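Local coordinates for protein carbohydrate kinase, FGGY (Rhodospirillum rubrum, PDB 3IFR) that probably phosphorylates D-xylulose, acting as a xylulose kinase of the FGGY family of carbohydrate kinases, at residues A[261-266]-A[418-423]; A[299-304]-A[384-389]; A[310-315]-A[322-327]; A[345-350]-A[377-382]; A[360-365]-A[486-491]. All coordinates share one frame; numbering follows the deposited sequence.

Contacts 1 to 4 are buried and contact 5 lies at the surface, yet all five rest on apolar carbon contacts or selenium-aromatic contacts, with no hydrogen bond between paired segments. Contacts 1 and 2 both fasten helices to one six-stranded sheet through a selenomethionine and a phenylalanine, the selenium standing at the ring edge in contact 1 and over the ring face in contact 2; F265 of the first touches F387 of the second. Helix 372-397 serves two of them, meeting a strand in contact 2 and a loop in contact 4. Contact 3 packs two consecutive helices and reaches contact 4 through L311 and L379. Contact 5 lays a two-stranded sheet on helix 475-496.

Contact 1: residues A[261-266]-A[418-423]; sequences VLLKFG and GIMADV
A Met-aromatic contact between M420 and F265 joins helix 414-424 to strand 260-265, which runs inside the six-stranded sheet between strands 269-273 and 403-407. M420 is a selenomethionine, and its SE stands 3.7 Å from F265 CZ. Measured to the middle of the F265 ring, M420 SE is 5.1 Å away and 88° off the ring normal, hence in the ring plane, facing the edge rather than the pi cloud. CG of M420 is anti to its backbone N (chi1 -179°), which points the chain toward the strand; bends at chi2 and chi3 follow, and M420 CG itself lies 4.1 Å from F265 CZ. Sheet-and-helix layers of this kind belong to the actin-like ATPase fold of FGGY kinases, and here the strand presents two residues to the helix from one face of the sheet: besides F265, L263 brings CD2 to 4.4 Å from M420 CG, a looser apolar touch. F265 is also the centre of an inverse gamma turn, where G266 N bonds weakly to K264 O. Its ring is met edge-to-face by W416 of the same helix as M420 and touches the inclined ring of F387 on helix 372-397.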
# COMPACT_ATOMS: atom_id res chain seq x y z
N VAL A 261 -5.19 -6.10 -12.10
CA VAL A 261 -5.72 -5.39 -10.95
C VAL A 261 -5.70 -6.27 -9.71
O VAL A 261 -6.17 -7.40 -9.73
CB VAL A 261 -7.18 -4.94 -11.20
CG1 VAL A 261 -7.70 -4.16 -10.03
CG2 VAL A 261 -7.30 -4.15 -12.50
N LEU A 262 -5.18 -5.74 -8.61
CA LEU A 262 -5.24 -6.42 -7.34
C LEU A 262 -6.31 -5.78 -6.48
O LEU A 262 -6.45 -4.55 -6.40
CB LEU A 262 -3.87 -6.39 -6.62
CG LEU A 262 -3.96 -7.01 -5.22
CD1 LEU A 262 -4.18 -8.52 -5.36
CD2 LEU A 262 -2.76 -6.73 -4.37
N LEU A 263 -7.09 -6.62 -5.83
CA LEU A 263 -8.09 -6.15 -4.90
C LEU A 263 -7.75 -6.73 -3.56
O LEU A 263 -7.84 -7.95 -3.37
CB LEU A 263 -9.44 -6.67 -5.32
CG LEU A 263 -10.36 -5.92 -6.26
CD1 LEU A 263 -9.66 -4.88 -7.15
CD2 LEU A 263 -11.06 -6.99 -7.02
N LYS A 264 -7.43 -5.86 -2.60
CA LYS A 264 -6.84 -6.26 -1.33
C LYS A 264 -7.89 -6.11 -0.27
O LYS A 264 -8.24 -4.99 0.11
CB LYS A 264 -5.67 -5.33 -1.02
CG LYS A 264 -4.55 -5.94 -0.21
CD LYS A 264 -3.22 -5.19 -0.45
CE LYS A 264 -2.10 -5.75 0.44
NZ LYS A 264 -2.58 -6.00 1.83
N PHE A 265 -8.42 -7.23 0.21
CA PHE A 265 -9.43 -7.18 1.27
C PHE A 265 -8.81 -7.18 2.67
O PHE A 265 -8.94 -8.15 3.42
CB PHE A 265 -10.44 -8.31 1.09
CG PHE A 265 -11.28 -8.14 -0.13
CD1 PHE A 265 -12.52 -7.55 -0.05
CD2 PHE A 265 -10.79 -8.52 -1.37
CE1 PHE A 265 -13.27 -7.38 -1.17
CE2 PHE A 265 -11.53 -8.34 -2.49
CZ PHE A 265 -12.76 -7.77 -2.40
N GLY A 266 -8.11 -6.10 2.98
CA GLY A 266 -7.48 -5.88 4.28
C GLY A 266 -8.38 -5.06 5.20
O GLY A 266 -9.53 -4.77 4.87
N GLY A 418 -17.70 -14.50 -4.08
CA GLY A 418 -18.77 -14.74 -5.03
C GLY A 418 -19.46 -13.42 -5.28
O GLY A 418 -19.69 -13.01 -6.43
N ILE A 419 -19.74 -12.69 -4.21
CA ILE A 419 -20.39 -11.39 -4.36
C ILE A 419 -19.51 -10.46 -5.18
O ILE A 419 -19.99 -9.77 -6.08
CB ILE A 419 -20.74 -10.78 -2.99
CG1 ILE A 419 -21.96 -11.51 -2.40
CG2 ILE A 419 -20.89 -9.22 -3.06
CD1 ILE A 419 -22.09 -11.27 -0.91
N MSE A 420 -18.23 -10.40 -4.86
CA MSE A 420 -17.33 -9.51 -5.59
C MSE A 420 -17.35 -9.78 -7.09
O MSE A 420 -17.46 -8.86 -7.89
CB MSE A 420 -15.90 -9.66 -5.09
CG MSE A 420 -14.90 -8.74 -5.79
SE MSE A 420 -15.13 -6.87 -5.15
CE MSE A 420 -15.85 -6.05 -6.82
N ALA A 421 -17.23 -11.07 -7.47
CA ALA A 421 -17.20 -11.44 -8.86
C ALA A 421 -18.51 -11.12 -9.55
O ALA A 421 -18.50 -10.61 -10.68
CB ALA A 421 -16.85 -12.89 -9.01
N ASP A 422 -19.63 -11.44 -8.89
CA ASP A 422 -20.95 -11.18 -9.49
C ASP A 422 -21.22 -9.68 -9.68
O ASP A 422 -22.05 -9.28 -10.52
CB ASP A 422 -22.10 -11.76 -8.65
CG ASP A 422 -22.19 -13.28 -8.73
OD1 ASP A 422 -21.65 -13.86 -9.69
OD2 ASP A 422 -22.81 -13.87 -7.81
N VAL A 423 -20.51 -8.87 -8.92
CA VAL A 423 -20.73 -7.41 -8.99
C VAL A 423 -19.82 -6.82 -10.07
O VAL A 423 -20.17 -5.90 -10.82
CB VAL A 423 -20.41 -6.75 -7.64
CG1 VAL A 423 -19.97 -5.31 -7.85
CG2 VAL A 423 -21.60 -6.88 -6.68

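Contact 2: residues A[299-304]-A[384-389]; sequences GCMAAT and ALAFRH
M301, a selenomethionine at the end of strand 298-301, extends its side chain toward A386 and F387 on helix 372-397. From CB, which points at the helix, CG continues anti to the carbonyl carbon and beside the backbone N (chi1 -73°); neither of these two carbons does the close touching, which is left to the outer half of the chain. Beyond them the chain bends at chi2 and brings SE against two neighbours. M301 SE packs on the methyl of A386, 3.8 Å from its CB, and lies 4.1 Å from the carbonyl carbon C of A386. It also sits over a face of the F387 ring, 4.2 Å from the centroid and only 7° off the ring normal, a Met-aromatic contact made almost exactly above the ring centre. A second bend, at chi3, turns the terminal CE back over the alanine, so that M301 CE comes to 4.0 Å from A386 CB and the small side chain is covered by two atoms at once. In the actin-like fold shared by FGGY kinases, long helices flank the central sheets, and M301 belongs to the outermost strand of one such sheet, bonded through its backbone to G269. F387 leaves the helix with its CB to the flank, and its ring swings nearer the strand. On the same helix R388 is engaged elsewhere, by a salt bridge with D479 and a cation-pi contact with Y482.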
# COMPACT_ATOMS: atom_id res chain seq x y z
N GLY A 299 -5.48 2.95 -5.18
CA GLY A 299 -6.45 3.61 -4.36
C GLY A 299 -6.62 2.80 -3.11
O GLY A 299 -6.18 1.68 -3.01
N CYS A 300 -7.30 3.39 -2.15
CA CYS A 300 -7.43 2.84 -0.83
C CYS A 300 -8.87 3.09 -0.44
O CYS A 300 -9.43 4.12 -0.79
CB CYS A 300 -6.50 3.62 0.09
SG CYS A 300 -6.54 3.01 1.77
N MSE A 301 -9.51 2.15 0.24
CA MSE A 301 -10.74 2.52 0.91
C MSE A 301 -10.65 2.36 2.40
O MSE A 301 -10.29 1.30 2.93
CB MSE A 301 -11.92 1.76 0.38
CG MSE A 301 -12.36 2.19 -0.98
SE MSE A 301 -12.98 0.50 -1.73
CE MSE A 301 -13.75 -0.20 0.03
N ALA A 302 -11.03 3.41 3.09
CA ALA A 302 -10.82 3.48 4.51
C ALA A 302 -11.50 2.32 5.27
O ALA A 302 -10.88 1.71 6.14
CB ALA A 302 -11.28 4.79 5.02
N ALA A 303 -12.74 1.99 4.96
CA ALA A 303 -13.40 0.99 5.79
C ALA A 303 -13.71 -0.25 4.98
O ALA A 303 -14.61 -0.21 4.14
CB ALA A 303 -14.67 1.55 6.41
N THR A 304 -12.98 -1.33 5.22
CA THR A 304 -13.16 -2.59 4.50
C THR A 304 -13.31 -3.77 5.45
O THR A 304 -14.43 -4.11 5.87
CB THR A 304 -12.01 -2.82 3.51
OG1 THR A 304 -12.25 -2.04 2.35
CG2 THR A 304 -11.93 -4.25 3.10
N ALA A 384 -18.08 -4.37 -2.05
CA ALA A 384 -17.87 -4.79 -3.45
C ALA A 384 -18.13 -3.64 -4.39
O ALA A 384 -17.34 -3.35 -5.29
CB ALA A 384 -18.79 -5.92 -3.82
N LEU A 385 -19.27 -3.00 -4.18
CA LEU A 385 -19.70 -1.89 -5.00
C LEU A 385 -18.73 -0.73 -5.03
O LEU A 385 -18.55 -0.08 -6.07
CB LEU A 385 -21.03 -1.38 -4.47
CG LEU A 385 -22.28 -1.65 -5.28
CD1 LEU A 385 -22.08 -2.69 -6.37
CD2 LEU A 385 -23.35 -2.02 -4.26
N ALA A 386 -18.11 -0.45 -3.89
CA ALA A 386 -17.10 0.60 -3.82
C ALA A 386 -15.88 0.18 -4.61
O ALA A 386 -15.22 1.01 -5.23
CB ALA A 386 -16.70 0.92 -2.39
N PHE A 387 -15.56 -1.11 -4.56
CA PHE A 387 -14.48 -1.63 -5.37
C PHE A 387 -14.81 -1.46 -6.86
O PHE A 387 -13.97 -1.06 -7.64
CB PHE A 387 -14.19 -3.10 -5.03
CG PHE A 387 -13.10 -3.27 -4.02
CD1 PHE A 387 -11.84 -2.79 -4.27
CD2 PHE A 387 -13.35 -3.91 -2.80
CE1 PHE A 387 -10.83 -2.94 -3.35
CE2 PHE A 387 -12.33 -4.06 -1.87
CZ PHE A 387 -11.06 -3.58 -2.16
N ARG A 388 -16.04 -1.77 -7.23
CA ARG A 388 -16.47 -1.58 -8.61
C ARG A 388 -16.26 -0.13 -9.09
O ARG A 388 -15.76 0.09 -10.22
CB ARG A 388 -17.93 -1.97 -8.77
CG ARG A 388 -18.52 -1.63 -10.15
CD ARG A 388 -19.71 -2.51 -10.49
NE ARG A 388 -20.54 -1.97 -11.58
CZ ARG A 388 -21.64 -2.56 -12.06
NH1 ARG A 388 -22.06 -3.71 -11.55
NH2 ARG A 388 -22.34 -1.99 -13.03
N HIS A 389 -16.63 0.82 -8.22
CA HIS A 389 -16.54 2.24 -8.51
C HIS A 389 -15.09 2.66 -8.86
O HIS A 389 -14.84 3.24 -9.94
CB HIS A 389 -17.16 3.07 -7.37
CG HIS A 389 -17.11 4.54 -7.59
ND1 HIS A 389 -17.01 5.45 -6.55
CD2 HIS A 389 -17.11 5.29 -8.72
CE1 HIS A 389 -16.97 6.67 -7.03
NE2 HIS A 389 -17.04 6.60 -8.35

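Contact 3: residues A[310-315]-A[322-327]; sequences WLAKLL and AAHAQL
A312 is the small residue on which helix 322-332 closes against helix 305-315. Its CB is approached by three side chains: the imidazole of H324, whose CE1 comes to 3.6 Å from A312 CB; the methyl of A323, whose CB lies 4.2 Å from A312 CB; and L327, whose CD1 lies 4.0 Å from A312 CB and 3.8 Å from A312 CA. L315 CB is met by both L327 methyls, CD1 and CD2 each at 4.1 Å, and CD1 bridges from A312 to L315, one turn on. H324 starts from a CB that does not face the other helix; with CG beside the backbone N (chi1 -71°) the ring nevertheless turns inward and lies obliquely to the alanine methyl. One step farther out, W376 of helix 372-397 touches A312 and L327 and meets the H324 ring edge-to-face, and L308 and N309 also lie against H324. The alanines at the crossing let the backbones come close, with A312 CA 6.0 Å from A323 CA. The short axes approach to 9.5 Å at a crossing angle of 81°. Two consecutive helices thus pack nearly at right angles across a short loop and lie on the long helix 372-397, as helix-helix packing within the C-terminal FGGY domain.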
# COMPACT_ATOMS: atom_id res chain seq x y z
N TRP A 310 -16.46 -4.23 12.79
CA TRP A 310 -17.48 -3.42 13.43
C TRP A 310 -18.81 -4.16 13.38
O TRP A 310 -19.38 -4.53 14.40
CB TRP A 310 -17.57 -2.07 12.72
CG TRP A 310 -18.62 -1.17 13.24
CD1 TRP A 310 -18.63 -0.55 14.43
CD2 TRP A 310 -19.82 -0.77 12.56
NE1 TRP A 310 -19.76 0.22 14.56
CE2 TRP A 310 -20.51 0.10 13.43
CE3 TRP A 310 -20.37 -1.05 11.31
CZ2 TRP A 310 -21.74 0.69 13.09
CZ3 TRP A 310 -21.60 -0.46 10.98
CH2 TRP A 310 -22.26 0.40 11.87
N LEU A 311 -19.31 -4.43 12.19
CA LEU A 311 -20.67 -4.93 12.07
C LEU A 311 -20.82 -6.34 12.62
O LEU A 311 -21.88 -6.67 13.15
CB LEU A 311 -21.18 -4.84 10.64
CG LEU A 311 -22.65 -5.28 10.48
CD1 LEU A 311 -23.63 -4.31 11.19
CD2 LEU A 311 -23.00 -5.50 9.02
N ALA A 312 -19.78 -7.17 12.49
CA ALA A 312 -19.82 -8.52 13.04
C ALA A 312 -20.02 -8.48 14.56
O ALA A 312 -20.71 -9.33 15.14
CB ALA A 312 -18.57 -9.30 12.67
N LYS A 313 -19.43 -7.47 15.21
CA LYS A 313 -19.52 -7.36 16.66
C LYS A 313 -20.93 -6.97 17.06
O LYS A 313 -21.50 -7.48 18.02
CB LYS A 313 -18.53 -6.33 17.21
CG LYS A 313 -17.08 -6.62 16.90
CD LYS A 313 -16.22 -5.55 17.63
CE LYS A 313 -14.84 -5.29 16.96
NZ LYS A 313 -14.25 -4.01 17.46
N LEU A 314 -21.49 -6.02 16.32
CA LEU A 314 -22.86 -5.62 16.53
C LEU A 314 -23.83 -6.78 16.31
O LEU A 314 -24.76 -6.96 17.07
CB LEU A 314 -23.20 -4.48 15.58
CG LEU A 314 -22.58 -3.14 15.94
CD1 LEU A 314 -23.09 -2.15 14.94
CD2 LEU A 314 -22.93 -2.71 17.38
N LEU A 315 -23.60 -7.55 15.25
CA LEU A 315 -24.59 -8.54 14.79
C LEU A 315 -24.40 -9.94 15.41
O LEU A 315 -25.34 -10.70 15.50
CB LEU A 315 -24.52 -8.65 13.26
CG LEU A 315 -25.57 -7.87 12.44
CD1 LEU A 315 -25.95 -6.56 13.06
CD2 LEU A 315 -25.11 -7.70 11.02
N ALA A 322 -16.10 -17.18 15.30
CA ALA A 322 -17.02 -17.74 14.32
C ALA A 322 -17.95 -16.66 13.73
O ALA A 322 -18.70 -16.93 12.80
CB ALA A 322 -17.82 -18.83 14.95
N ALA A 323 -17.88 -15.43 14.26
CA ALA A 323 -18.83 -14.38 13.88
C ALA A 323 -18.99 -14.26 12.39
O ALA A 323 -20.09 -14.40 11.87
CB ALA A 323 -18.43 -13.08 14.45
N HIS A 324 -17.88 -13.96 11.70
CA HIS A 324 -17.90 -13.89 10.24
C HIS A 324 -18.38 -15.19 9.60
O HIS A 324 -19.22 -15.18 8.70
CB HIS A 324 -16.52 -13.59 9.69
CG HIS A 324 -16.05 -12.21 9.96
ND1 HIS A 324 -16.04 -11.66 11.23
CD2 HIS A 324 -15.54 -11.27 9.13
CE1 HIS A 324 -15.56 -10.43 11.16
NE2 HIS A 324 -15.25 -10.17 9.90
N ALA A 325 -17.84 -16.31 10.02
CA ALA A 325 -18.35 -17.53 9.42
C ALA A 325 -19.88 -17.59 9.59
O ALA A 325 -20.63 -17.88 8.64
CB ALA A 325 -17.68 -18.75 10.04
N GLN A 326 -20.35 -17.29 10.80
CA GLN A 326 -21.78 -17.45 11.07
C GLN A 326 -22.63 -16.50 10.24
O GLN A 326 -23.61 -16.93 9.62
CB GLN A 326 -22.06 -17.30 12.57
CG GLN A 326 -21.60 -18.50 13.41
CD GLN A 326 -22.15 -18.44 14.83
OE1 GLN A 326 -23.21 -17.85 15.06
NE2 GLN A 326 -21.42 -19.03 15.79
N LEU A 327 -22.24 -15.22 10.21
CA LEU A 327 -22.88 -14.21 9.35
C LEU A 327 -22.76 -14.46 7.85
O LEU A 327 -23.68 -14.13 7.09
CB LEU A 327 -22.40 -12.81 9.66
CG LEU A 327 -22.76 -12.46 11.10
CD1 LEU A 327 -21.87 -11.34 11.62
CD2 LEU A 327 -24.28 -12.15 11.16

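Contact 4: residues A[345-350]-A[377-382]; sequences PYFLGE and RALLEA
L379 holds CG anti to its backbone N (chi1 178°) and F347 holds CG beside its own backbone N (chi1 -54°), and these two settings bring the leucine branch CD1 to the phenyl ring. L379 CD1 arrives near the plane of that ring, at its edge, 4.2 Å from F347 CE2. The same methyl serves P345 as well, lying 4.2 Å from P345 CB, so a single leucine branch links both loop residues to helix 372-397. One turn farther along, A382 takes the tip of the proline: its CB is 3.8 Å from P345 CG, and the carbonyl O of A382 is 3.9 Å from that same P345 CG. The loop, between strands 342-344 and 362-364, is covered further by F485, which touches P345, and by W310, whose ring meets F347. Within the helix, R377 NE donates to E381 OE2 over 2.8 Å in a salt bridge, somewhat bent at 155° and reaching the oxygen from above the carboxylate plane. The arginine and the G337 N-H would be expected to stabilise this buried carboxylate as an anion, with Y478 OH a further hydrogen-bond partner of OE2. The R377-E381 pair takes no part in the loop contact; what holds P345 and F347 to the helix is apolar contact without directional bonds, dependent on fit and on exclusion of water.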
# COMPACT_ATOMS: atom_id res chain seq x y z
N PRO A 345 -20.78 2.49 2.62
CA PRO A 345 -19.82 1.96 3.61
C PRO A 345 -18.75 2.95 4.02
O PRO A 345 -17.60 2.53 4.17
CB PRO A 345 -19.13 0.83 2.83
CG PRO A 345 -19.38 1.18 1.34
CD PRO A 345 -20.28 2.36 1.24
N TYR A 346 -19.10 4.22 4.23
CA TYR A 346 -18.10 5.23 4.58
C TYR A 346 -18.02 5.60 6.09
O TYR A 346 -18.28 6.75 6.50
CB TYR A 346 -18.30 6.46 3.69
CG TYR A 346 -18.55 6.09 2.23
CD1 TYR A 346 -17.68 5.24 1.54
CD2 TYR A 346 -19.65 6.59 1.54
CE1 TYR A 346 -17.90 4.91 0.22
CE2 TYR A 346 -19.89 6.25 0.22
CZ TYR A 346 -19.01 5.41 -0.44
OH TYR A 346 -19.24 5.08 -1.76
N PHE A 347 -17.59 4.63 6.89
CA PHE A 347 -17.55 4.76 8.35
C PHE A 347 -16.43 5.67 8.90
O PHE A 347 -16.54 6.19 10.02
CB PHE A 347 -17.50 3.38 8.98
CG PHE A 347 -18.62 2.48 8.54
CD1 PHE A 347 -19.89 2.58 9.12
CD2 PHE A 347 -18.42 1.55 7.54
CE1 PHE A 347 -20.93 1.77 8.72
CE2 PHE A 347 -19.45 0.72 7.13
CZ PHE A 347 -20.71 0.83 7.71
N LEU A 348 -15.38 5.87 8.11
CA LEU A 348 -14.31 6.80 8.48
C LEU A 348 -14.30 7.98 7.52
O LEU A 348 -13.39 8.80 7.53
CB LEU A 348 -12.95 6.11 8.44
CG LEU A 348 -12.60 5.18 9.60
CD1 LEU A 348 -13.86 4.68 10.31
CD2 LEU A 348 -11.73 4.02 9.13
N GLY A 349 -15.33 8.06 6.70
CA GLY A 349 -15.24 8.86 5.50
C GLY A 349 -14.89 7.92 4.35
O GLY A 349 -14.87 6.69 4.53
N GLU A 350 -14.62 8.51 3.19
CA GLU A 350 -14.28 7.79 1.97
C GLU A 350 -12.95 8.36 1.49
O GLU A 350 -12.39 9.22 2.15
CB GLU A 350 -15.38 8.01 0.92
CG GLU A 350 -14.94 7.84 -0.53
CD GLU A 350 -15.95 8.42 -1.53
OE1 GLU A 350 -16.47 9.53 -1.27
OE2 GLU A 350 -16.20 7.74 -2.56
N ARG A 377 -25.08 -8.93 4.44
CA ARG A 377 -24.99 -9.01 3.00
C ARG A 377 -24.87 -7.64 2.37
O ARG A 377 -24.00 -7.40 1.53
CB ARG A 377 -26.20 -9.72 2.42
CG ARG A 377 -26.15 -9.73 0.89
CD ARG A 377 -26.83 -10.94 0.34
NE ARG A 377 -26.41 -11.13 -1.04
CZ ARG A 377 -25.89 -12.24 -1.54
NH1 ARG A 377 -25.71 -13.31 -0.76
NH2 ARG A 377 -25.55 -12.28 -2.82
N ALA A 378 -25.73 -6.73 2.82
CA ALA A 378 -25.76 -5.39 2.30
C ALA A 378 -24.38 -4.78 2.47
O ALA A 378 -23.90 -4.09 1.59
CB ALA A 378 -26.80 -4.56 3.02
N LEU A 379 -23.75 -5.03 3.61
CA LEU A 379 -22.41 -4.47 3.83
C LEU A 379 -21.43 -5.13 2.89
O LEU A 379 -20.58 -4.45 2.30
CB LEU A 379 -21.91 -4.63 5.28
CG LEU A 379 -20.48 -4.06 5.38
CD1 LEU A 379 -20.43 -2.64 4.82
CD2 LEU A 379 -19.83 -4.10 6.79
N LEU A 380 -21.53 -6.46 2.75
CA LEU A 380 -20.65 -7.18 1.85
C LEU A 380 -20.76 -6.61 0.44
O LEU A 380 -19.75 -6.36 -0.23
CB LEU A 380 -20.99 -8.67 1.82
CG LEU A 380 -20.61 -9.46 3.06
CD1 LEU A 380 -20.60 -10.97 2.79
CD2 LEU A 380 -19.29 -8.99 3.57
N GLU A 381 -21.99 -6.37 0.01
CA GLU A 381 -22.26 -5.93 -1.33
C GLU A 381 -21.81 -4.50 -1.50
O GLU A 381 -21.22 -4.14 -2.55
CB GLU A 381 -23.75 -6.06 -1.61
CG GLU A 381 -24.20 -7.51 -1.70
CD GLU A 381 -25.67 -7.65 -1.96
OE1 GLU A 381 -26.39 -6.65 -1.72
OE2 GLU A 381 -26.09 -8.75 -2.43
N ALA A 382 -22.06 -3.66 -0.49
CA ALA A 382 -21.59 -2.28 -0.54
C ALA A 382 -20.05 -2.21 -0.72
O ALA A 382 -19.54 -1.45 -1.54
CB ALA A 382 -22.07 -1.46 0.68

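Contact 5: residues A[360-365]-A[486-491]; sequences SGTFTG and SALYAT
No ring takes part where T364 and L488 meet; the flat groups of note are two peptide carbonyls, one in each segment. That of A487, directly before L488, receives T491 OG1 (2.7 Å from A487 O) and T491 N from opposite faces of its plane, an added grip on the helix turn behind the leucine. That of S360 is met by T362 OG1, 3.0 Å from S360 O and tilted out of the carbonyl plane. T362 CG2 stands toward the helix, a loose 4.5 Å from L488 CD2. T364 does the main touching. Its OG1 is anti to the backbone N (chi1 -165°), which leaves CG2 between the backbone N and the carbonyl carbon, and this methyl meets the leucine tip to tip, T364 CG2 lying 3.5 Å from L488 CD2, closer than two methyls normally come. L488 also lies against V342 and L344, whose strand 342-344 pairs antiparallel with strand 362-364. The leucine of helix 475-496 therefore packs on both strands of a small two-stranded sheet, while F363, pointing the other way, touches C343, and farther along the helix L492 and F496 extend the cover over T362.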
# COMPACT_ATOMS: atom_id res chain seq x y z
N SER A 360 -20.81 9.40 5.76
CA SER A 360 -20.76 8.46 6.84
C SER A 360 -21.52 7.22 6.52
O SER A 360 -22.30 7.22 5.63
CB SER A 360 -21.36 9.10 8.04
OG SER A 360 -22.54 9.68 7.63
N GLY A 361 -21.26 6.16 7.24
CA GLY A 361 -21.96 4.89 7.04
C GLY A 361 -23.46 5.09 6.95
O GLY A 361 -24.06 5.80 7.77
N THR A 362 -24.07 4.51 5.92
CA THR A 362 -25.52 4.59 5.76
C THR A 362 -26.19 3.24 5.45
O THR A 362 -25.72 2.50 4.61
CB THR A 362 -25.84 5.58 4.66
OG1 THR A 362 -25.17 6.81 4.96
CG2 THR A 362 -27.33 5.82 4.56
N PHE A 363 -27.26 2.91 6.15
CA PHE A 363 -28.08 1.79 5.74
C PHE A 363 -29.45 2.32 5.48
O PHE A 363 -29.97 3.08 6.27
CB PHE A 363 -28.18 0.72 6.83
CG PHE A 363 -26.94 -0.10 6.97
CD1 PHE A 363 -26.80 -1.28 6.28
CD2 PHE A 363 -25.92 0.29 7.81
CE1 PHE A 363 -25.68 -2.05 6.43
CE2 PHE A 363 -24.80 -0.49 7.93
CZ PHE A 363 -24.69 -1.66 7.23
N THR A 364 -30.05 1.91 4.37
CA THR A 364 -31.34 2.44 3.99
C THR A 364 -32.17 1.36 3.32
O THR A 364 -31.64 0.36 2.87
CB THR A 364 -31.17 3.61 3.05
OG1 THR A 364 -32.40 4.32 2.99
CG2 THR A 364 -30.78 3.12 1.66
N GLY A 365 -33.48 1.55 3.25
CA GLY A 365 -34.36 0.55 2.66
C GLY A 365 -34.69 -0.55 3.66
O GLY A 365 -35.15 -1.62 3.27
N SER A 486 -24.82 4.53 -6.08
CA SER A 486 -24.40 5.80 -6.65
C SER A 486 -25.40 6.91 -6.41
O SER A 486 -25.01 8.01 -6.08
CB SER A 486 -24.20 5.65 -8.16
OG SER A 486 -22.88 5.22 -8.40
N ALA A 487 -26.68 6.62 -6.60
CA ALA A 487 -27.72 7.60 -6.41
C ALA A 487 -27.98 7.85 -4.92
O ALA A 487 -28.43 8.95 -4.55
CB ALA A 487 -28.99 7.14 -7.11
N LEU A 488 -27.70 6.86 -4.07
CA LEU A 488 -27.83 7.07 -2.63
C LEU A 488 -26.84 8.18 -2.23
O LEU A 488 -27.23 9.19 -1.66
CB LEU A 488 -27.60 5.79 -1.84
CG LEU A 488 -27.83 5.93 -0.32
CD1 LEU A 488 -29.09 6.75 0.03
CD2 LEU A 488 -27.88 4.54 0.32
N TYR A 489 -25.58 8.00 -2.61
CA TYR A 489 -24.53 8.95 -2.28
C TYR A 489 -24.72 10.34 -2.86
O TYR A 489 -24.51 11.34 -2.17
CB TYR A 489 -23.19 8.43 -2.75
CG TYR A 489 -22.09 9.35 -2.39
CD1 TYR A 489 -21.78 9.59 -1.07
CD2 TYR A 489 -21.37 10.02 -3.37
CE1 TYR A 489 -20.76 10.44 -0.71
CE2 TYR A 489 -20.35 10.88 -3.03
CZ TYR A 489 -20.05 11.09 -1.70
OH TYR A 489 -19.03 11.95 -1.34
N ALA A 490 -25.08 10.41 -4.13
CA ALA A 490 -25.37 11.70 -4.72
C ALA A 490 -26.55 12.39 -4.00
O ALA A 490 -26.58 13.59 -3.82
CB ALA A 490 -25.63 11.55 -6.22
N THR A 491 -27.52 11.61 -3.59
CA THR A 491 -28.68 12.18 -2.93
C THR A 491 -28.33 12.68 -1.53
O THR A 491 -28.79 13.73 -1.11
CB THR A 491 -29.84 11.17 -2.86
OG1 THR A 491 -30.29 10.86 -4.18
CG2 THR A 491 -31.01 11.76 -2.08